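Local coordinates for 5' nucleotidase family protein (Staphylococcus aureus subsp. aureus, PDB 4Q7F), which belongs to the 5' nucleotidase family, pairing a calcineurin-like phosphoesterase domain that holds two metal ions with a C-terminal nucleotidase domain, at residues D72-S77 / L116-D121; L107-F112 / P168-P173. All coordinates share one frame; numbering follows the deposited sequence.

In the fold
Interactions 1 and 2, with centres about 10 Å apart, meet at the two-metal site: Asp72 of 72-77 and Asn109 of 107-112 both bind the magnesium ion, and water 2, bound to both metals, also reaches O3' of the bound 3D1. Glu111 joins the two contacts: its OE1 lies 2.7 Å from Phe73 N and 2.8 Å from Leu74 N, both probable hydrogen bonds. The segments alternate along the chain, and 107-112 lies in the loop that leads into helix 116-125 of interaction 1. Interaction 2 borders the 3D1 pocket, whereas the Leu74 side chain of interaction 1 lies about 13 Å from 3D1 between nearest atoms.

Interaction 1: D72-S77 / L116-D121. With MN (manganese (II) ion), chain C; MG (magnesium ion), chain B.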
loop_
_atom_site.group_PDB
_atom_site.type_symbol
_atom_site.label_atom_id
_atom_site.label_comp_id
_atom_site.label_asym_id
_atom_site.label_seq_id
_atom_site.Cartn_x
_atom_site.Cartn_y
_atom_site.Cartn_z
ATOM N N ASP A 72 7.034 -3.626 -2.517
ATOM C CA ASP A 72 5.825 -3.028 -3.094
ATOM C C ASP A 72 6.131 -2.563 -4.490
ATOM O O ASP A 72 5.922 -1.390 -4.843
ATOM C CB ASP A 72 5.232 -1.908 -2.222
ATOM C CG ASP A 72 4.330 -2.447 -1.108
ATOM O OD1 ASP A 72 4.241 -3.692 -0.950
ATOM O OD2 ASP A 72 3.720 -1.625 -0.386
ATOM N N PHE A 73 6.609 -3.504 -5.291
ATOM C CA PHE A 73 6.972 -3.237 -6.668
ATOM C C PHE A 73 6.100 -3.959 -7.689
ATOM O O PHE A 73 6.119 -3.627 -8.869
ATOM C CB PHE A 73 8.433 -3.651 -6.934
ATOM C CG PHE A 73 8.692 -5.139 -6.847
ATOM C CD1 PHE A 73 8.559 -5.949 -7.966
ATOM C CD2 PHE A 73 9.079 -5.720 -5.658
ATOM C CE1 PHE A 73 8.795 -7.294 -7.888
ATOM C CE2 PHE A 73 9.343 -7.064 -5.579
ATOM C CZ PHE A 73 9.190 -7.860 -6.695
ATOM N N LEU A 74 5.318 -4.918 -7.252
ATOM C CA LEU A 74 4.564 -5.756 -8.192
ATOM C C LEU A 74 3.114 -5.358 -8.376
ATOM O O LEU A 74 2.457 -5.810 -9.305
ATOM C CB LEU A 74 4.701 -7.204 -7.712
ATOM C CG LEU A 74 4.288 -8.361 -8.597
ATOM C CD1 LEU A 74 5.053 -8.351 -9.909
ATOM C CD2 LEU A 74 4.561 -9.641 -7.809
ATOM N N GLN A 75 2.618 -4.492 -7.506
ATOM C CA GLN A 75 1.231 -4.031 -7.559
ATOM C C GLN A 75 1.172 -2.539 -7.267
ATOM O O GLN A 75 2.034 -1.998 -6.573
ATOM C CB GLN A 75 0.407 -4.787 -6.504
ATOM C CG GLN A 75 -1.094 -4.458 -6.446
ATOM C CD GLN A 75 -1.421 -3.153 -5.725
ATOM O OE1 GLN A 75 -0.636 -2.650 -4.915
ATOM N NE2 GLN A 75 -2.601 -2.605 -6.010
ATOM N N GLY A 76 0.159 -1.866 -7.805
ATOM C CA GLY A 76 -0.047 -0.491 -7.457
ATOM C C GLY A 76 -0.617 0.392 -8.518
ATOM O O GLY A 76 -1.551 1.110 -8.268
ATOM N N SER A 77 -0.075 0.317 -9.719
ATOM C CA SER A 77 -0.480 1.225 -10.759
ATOM C C SER A 77 -1.326 0.530 -11.808
ATOM O O SER A 77 -1.383 -0.684 -11.832
ATOM C CB SER A 77 0.772 1.762 -11.438
ATOM O OG SER A 77 1.348 0.771 -12.279
ATOM N N LEU A 116 0.448 -16.452 -4.774
ATOM C CA LEU A 116 1.786 -16.910 -4.517
ATOM C C LEU A 116 2.522 -17.370 -5.780
ATOM O O LEU A 116 3.699 -17.063 -5.926
ATOM C CB LEU A 116 1.791 -17.983 -3.427
ATOM C CG LEU A 116 3.157 -18.270 -2.804
ATOM C CD1 LEU A 116 3.742 -16.994 -2.219
ATOM C CD2 LEU A 116 3.063 -19.362 -1.730
ATOM N N PRO A 117 1.839 -18.104 -6.697
ATOM C CA PRO A 117 2.496 -18.526 -7.933
ATOM C C PRO A 117 2.962 -17.350 -8.802
ATOM O O PRO A 117 4.029 -17.420 -9.419
ATOM C CB PRO A 117 1.412 -19.338 -8.665
ATOM C CG PRO A 117 0.494 -19.793 -7.605
ATOM C CD PRO A 117 0.500 -18.704 -6.559
ATOM N N TYR A 118 2.164 -16.294 -8.864
ATOM C CA TYR A 118 2.531 -15.107 -9.617
ATOM C C TYR A 118 3.815 -14.512 -9.001
ATOM O O TYR A 118 4.761 -14.222 -9.712
ATOM C CB TYR A 118 1.388 -14.111 -9.606
ATOM C CG TYR A 118 1.598 -12.891 -10.467
ATOM C CD1 TYR A 118 1.344 -12.925 -11.840
ATOM C CD2 TYR A 118 2.002 -11.693 -9.906
ATOM C CE1 TYR A 118 1.517 -11.793 -12.618
ATOM C CE2 TYR A 118 2.156 -10.568 -10.665
ATOM C CZ TYR A 118 1.925 -10.620 -12.019
ATOM O OH TYR A 118 2.100 -9.473 -12.753
ATOM N N LEU A 119 3.863 -14.422 -7.669
ATOM C CA LEU A 119 5.047 -13.903 -6.973
ATOM C C LEU A 119 6.279 -14.784 -7.212
ATOM O O LEU A 119 7.345 -14.284 -7.601
ATOM C CB LEU A 119 4.785 -13.775 -5.479
ATOM C CG LEU A 119 5.967 -13.279 -4.642
ATOM C CD1 LEU A 119 6.499 -11.946 -5.169
ATOM C CD2 LEU A 119 5.588 -13.164 -3.177
ATOM N N LYS A 120 6.128 -16.093 -6.996
ATOM C CA LYS A 120 7.241 -17.018 -7.180
ATOM C C LYS A 120 7.808 -16.926 -8.597
ATOM O O LYS A 120 9.034 -16.888 -8.775
ATOM C CB LYS A 120 6.842 -18.461 -6.853
ATOM C CG LYS A 120 6.557 -18.735 -5.374
ATOM C CD LYS A 120 6.358 -20.224 -5.147
ATOM C CE LYS A 120 6.129 -20.561 -3.685
ATOM N NZ LYS A 120 5.820 -22.013 -3.492
ATOM N N ASP A 121 6.926 -16.921 -9.601
ATOM C CA ASP A 121 7.350 -16.776 -11.006
ATOM C C ASP A 121 8.143 -15.462 -11.209
ATOM O O ASP A 121 9.140 -15.414 -11.944
ATOM C CB ASP A 121 6.133 -16.776 -11.923
ATOM C CG ASP A 121 6.499 -16.567 -13.365
ATOM O OD1 ASP A 121 7.159 -17.454 -13.941
ATOM O OD2 ASP A 121 6.121 -15.504 -13.937
HETATM MN MN MN C . 3.387 0.521 -0.422
HETATM MG MG MG B . 3.585 -1.924 1.874
HETATM O O HOH W 1 1.751 -6.914 -11.707
HETATM O O HOH W 2 2.494 0.106 1.616
HETATM O O HOH W 3 0.947 0.517 -0.364
#
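Leu74 reaches from the 72-77 loop to helix 116-125, where Tyr118 and Leu119 receive its branched end. The apolar contact is small: Leu74 CG lies 3.7 Å from Tyr118 CE2, at the edge of the phenol ring and near its plane, and CD1 approaches the same ring carbon. The other methyl, Leu74 CD2, also stays beside Tyr118 CE2 while reaching Leu119 CD1 at 4.0 Å. With CG anti to the backbone N (chi1 -167°), the leucine fork extends toward the helix, and Thr122 one turn on also touches it.

Polar contact passes through water. Water 1 donates to Leu74 O at 2.7 Å and is hydrogen-bonded to Tyr118 OH at 2.8 Å, so the carbonyl and the phenol of the two touching residues are bridged as well.

Metal binding occupies the start of the loop. A single carboxylate oxygen, Asp72 OD2, bridges the two ions, at 2.2 Å from manganese and 2.3 Å from magnesium. Asp27, His29 and His249 also bind manganese; Asn109, His207 and His247 also bind magnesium. A bridging aspartate in the loop after a strand, here 65-69, is the hallmark of the dinuclear site of calcineurin-like phosphoesterases.

Interaction 2: L107-F112 / P168-P173; sequences LGNHEF and PHWEQP. With MG (magnesium ion), chain B; 3D1 ((2R,3S,5R)-5-(6-amino-9H-purin-9-yl)-tetrahydro-2-(hydroxymethyl)furan-3-ol), chain D.
The indole of Trp170 meets both 3D1 and Asn109: C5' of 3D1 lies over one face near NE1 and CE2, 3.6 Å above the plane and offset toward the rim, while Asn109 CB approaches CZ3 of the six-membered ring obliquely at 3.6 Å. The asparagine side chain crosses the indole at about a right angle, its amide plane turned 55° from the ring. With CG between the backbone N and carbonyl carbon (chi1 57°), Asn109 brings OD1 to magnesium at 2.3 Å. On one face of the His110 imidazole lies Asn109 ND2, while C1' of 3D1 sits in plane at the edge; His110 NE2 and 3D1 O3' share a hydrogen bond of 2.8 Å.

Farther along, Glu171 bends at chi2 (54°) and sets OE2 3.4 Å from Phe112 C. Water 4 donates to both Glu171 OE2 and Asn109 O, each at 2.8 Å, bridging the two loops. The other carboxylate oxygen, Glu171 OE1, accepts from Gln172 N at 2.8 Å, from above the carboxylate plane.

Asn113 hydrogen-bonds to both His110 ND1 and Glu171 OE2, tying the ligand-binding histidine to the 168-173 loop. Phe112 packs on Leu119 of helix 116-125 and Leu179 of strand 179-181, while His175 of helix 173-176 is hydrogen-bonded to Glu171 OE1.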
loop_
_atom_site.group_PDB
_atom_site.type_symbol
_atom_site.label_atom_id
_atom_site.label_comp_id
_atom_site.label_asym_id
_atom_site.label_seq_id
_atom_site.Cartn_x
_atom_site.Cartn_y
_atom_site.Cartn_z
ATOM N N LEU A 107 10.682 -7.985 -0.086
ATOM C CA LEU A 107 9.283 -8.210 -0.362
ATOM C C LEU A 107 8.436 -7.287 0.448
ATOM O O LEU A 107 8.664 -7.107 1.649
ATOM C CB LEU A 107 8.872 -9.636 0.012
ATOM C CG LEU A 107 9.426 -10.802 -0.781
ATOM C CD1 LEU A 107 8.995 -12.083 -0.106
ATOM C CD2 LEU A 107 8.957 -10.747 -2.229
ATOM N N GLY A 108 7.461 -6.688 -0.231
ATOM C CA GLY A 108 6.460 -5.857 0.413
ATOM C C GLY A 108 5.163 -6.652 0.465
ATOM O O GLY A 108 5.050 -7.708 -0.163
ATOM N N ASN A 109 4.176 -6.170 1.233
ATOM C CA ASN A 109 2.922 -6.879 1.332
ATOM C C ASN A 109 2.161 -7.035 0.019
ATOM O O ASN A 109 1.495 -8.049 -0.191
ATOM C CB ASN A 109 1.991 -6.240 2.385
ATOM C CG ASN A 109 1.712 -4.775 2.109
ATOM O OD1 ASN A 109 2.611 -3.934 2.197
ATOM N ND2 ASN A 109 0.453 -4.454 1.843
ATOM N N HIS A 110 2.235 -6.035 -0.847
ATOM C CA HIS A 110 1.537 -6.065 -2.134
ATOM C C HIS A 110 2.101 -7.050 -3.139
ATOM O O HIS A 110 1.467 -7.336 -4.157
ATOM C CB HIS A 110 1.382 -4.637 -2.698
ATOM C CG HIS A 110 0.521 -3.771 -1.842
ATOM N ND1 HIS A 110 -0.850 -3.886 -1.830
ATOM C CD2 HIS A 110 0.826 -2.824 -0.920
ATOM C CE1 HIS A 110 -1.357 -3.030 -0.962
ATOM N NE2 HIS A 110 -0.359 -2.393 -0.376
ATOM N N GLU A 111 3.290 -7.585 -2.860
ATOM C CA GLU A 111 3.830 -8.654 -3.697
ATOM C C GLU A 111 2.991 -9.923 -3.664
ATOM O O GLU A 111 3.145 -10.788 -4.527
ATOM C CB GLU A 111 5.270 -8.989 -3.319
ATOM C CG GLU A 111 6.285 -8.285 -4.207
ATOM C CD GLU A 111 6.375 -6.808 -3.923
ATOM O OE1 GLU A 111 5.788 -6.033 -4.699
ATOM O OE2 GLU A 111 6.993 -6.436 -2.912
ATOM N N PHE A 112 2.106 -10.041 -2.660
ATOM C CA PHE A 112 1.228 -11.196 -2.528
ATOM C C PHE A 112 -0.177 -10.985 -3.134
ATOM O O PHE A 112 -0.924 -11.947 -3.290
ATOM C CB PHE A 112 1.110 -11.571 -1.034
ATOM C CG PHE A 112 2.431 -11.959 -0.407
ATOM C CD1 PHE A 112 2.870 -13.285 -0.438
ATOM C CD2 PHE A 112 3.253 -10.996 0.189
ATOM C CE1 PHE A 112 4.081 -13.650 0.130
ATOM C CE2 PHE A 112 4.482 -11.351 0.740
ATOM C CZ PHE A 112 4.882 -12.684 0.733
ATOM N N PRO A 168 -1.289 -11.155 7.208
ATOM C CA PRO A 168 -2.555 -11.853 7.442
ATOM C C PRO A 168 -3.752 -10.943 7.672
ATOM O O PRO A 168 -4.881 -11.360 7.436
ATOM C CB PRO A 168 -2.264 -12.699 8.698
ATOM C CG PRO A 168 -0.804 -12.997 8.577
ATOM C CD PRO A 168 -0.220 -11.703 8.063
ATOM N N HIS A 169 -3.515 -9.710 8.118
ATOM C CA HIS A 169 -4.609 -8.770 8.344
ATOM C C HIS A 169 -5.097 -8.095 7.068
ATOM O O HIS A 169 -6.069 -7.338 7.117
ATOM C CB HIS A 169 -4.173 -7.691 9.325
ATOM C CG HIS A 169 -3.917 -8.201 10.708
ATOM N ND1 HIS A 169 -4.811 -8.025 11.737
ATOM C CD2 HIS A 169 -2.869 -8.881 11.232
ATOM C CE1 HIS A 169 -4.331 -8.577 12.837
ATOM N NE2 HIS A 169 -3.150 -9.095 12.559
ATOM N N TRP A 170 -4.462 -8.390 5.926
ATOM C CA TRP A 170 -4.844 -7.740 4.672
ATOM C C TRP A 170 -5.105 -8.637 3.456
ATOM O O TRP A 170 -6.017 -8.387 2.666
ATOM C CB TRP A 170 -3.728 -6.768 4.211
ATOM C CG TRP A 170 -3.235 -5.788 5.254
ATOM C CD1 TRP A 170 -4.005 -5.003 6.089
ATOM C CD2 TRP A 170 -1.875 -5.457 5.533
ATOM N NE1 TRP A 170 -3.189 -4.228 6.887
ATOM C CE2 TRP A 170 -1.879 -4.488 6.558
ATOM C CE3 TRP A 170 -0.638 -5.894 5.018
ATOM C CZ2 TRP A 170 -0.703 -3.954 7.078
ATOM C CZ3 TRP A 170 0.517 -5.364 5.539
ATOM C CH2 TRP A 170 0.485 -4.418 6.562
ATOM N N GLU A 171 -4.287 -9.655 3.309
ATOM C CA GLU A 171 -4.259 -10.442 2.079
ATOM C C GLU A 171 -5.334 -11.524 1.949
ATOM O O GLU A 171 -5.915 -11.953 2.945
ATOM C CB GLU A 171 -2.839 -11.061 1.960
ATOM C CG GLU A 171 -2.528 -11.693 0.614
ATOM C CD GLU A 171 -2.778 -10.712 -0.516
ATOM O OE1 GLU A 171 -3.794 -10.902 -1.237
ATOM O OE2 GLU A 171 -2.020 -9.715 -0.607
ATOM N N GLN A 172 -5.600 -11.926 0.704
ATOM C CA GLN A 172 -6.498 -13.026 0.411
ATOM C C GLN A 172 -5.934 -14.232 1.158
ATOM O O GLN A 172 -4.730 -14.494 1.046
ATOM C CB GLN A 172 -6.454 -13.365 -1.078
ATOM C CG GLN A 172 -6.929 -12.295 -2.039
ATOM C CD GLN A 172 -8.428 -12.193 -2.093
ATOM O OE1 GLN A 172 -9.123 -12.569 -1.150
ATOM N NE2 GLN A 172 -8.942 -11.677 -3.200
ATOM N N PRO A 173 -6.776 -14.955 1.924
ATOM C CA PRO A 173 -6.316 -16.167 2.646
ATOM C C PRO A 173 -5.677 -17.206 1.720
ATOM O O PRO A 173 -4.644 -17.775 2.042
ATOM C CB PRO A 173 -7.601 -16.726 3.250
ATOM C CG PRO A 173 -8.461 -15.545 3.427
ATOM C CD PRO A 173 -8.184 -14.656 2.240
HETATM MG MG MG B . 3.585 -1.924 1.874
HETATM O "O5'" 3D1 D . -1.288 -0.785 5.831
HETATM C "C5'" 3D1 D . -2.294 -1.082 4.867
HETATM C "C4'" 3D1 D . -1.668 -1.415 3.524
HETATM O "O4'" 3D1 D . -2.706 -1.953 2.717
HETATM C "C1'" 3D1 D . -3.043 -1.079 1.635
HETATM N N9 3D1 D . -4.524 -1.028 1.491
HETATM C C4 3D1 D . -5.188 -1.933 0.786
HETATM N N3 3D1 D . -4.813 -3.022 0.078
HETATM C C2 3D1 D . -5.733 -3.776 -0.552
HETATM N N1 3D1 D . -7.066 -3.504 -0.506
HETATM C C6 3D1 D . -7.570 -2.446 0.169
HETATM N N6 3D1 D . -8.911 -2.213 0.191
HETATM C C5 3D1 D . -6.614 -1.581 0.893
HETATM N N7 3D1 D . -6.676 -0.469 1.655
HETATM C C8 3D1 D . -5.411 -0.146 2.024
HETATM C "C2'" 3D1 D . -2.340 0.243 1.908
HETATM C "C3'" 3D1 D . -1.149 -0.229 2.721
HETATM O "O3'" 3D1 D . -0.116 -0.662 1.811
HETATM O O HOH W 4 -0.822 -8.104 1.390
HETATM O O HOH W 2 2.494 0.106 1.616
#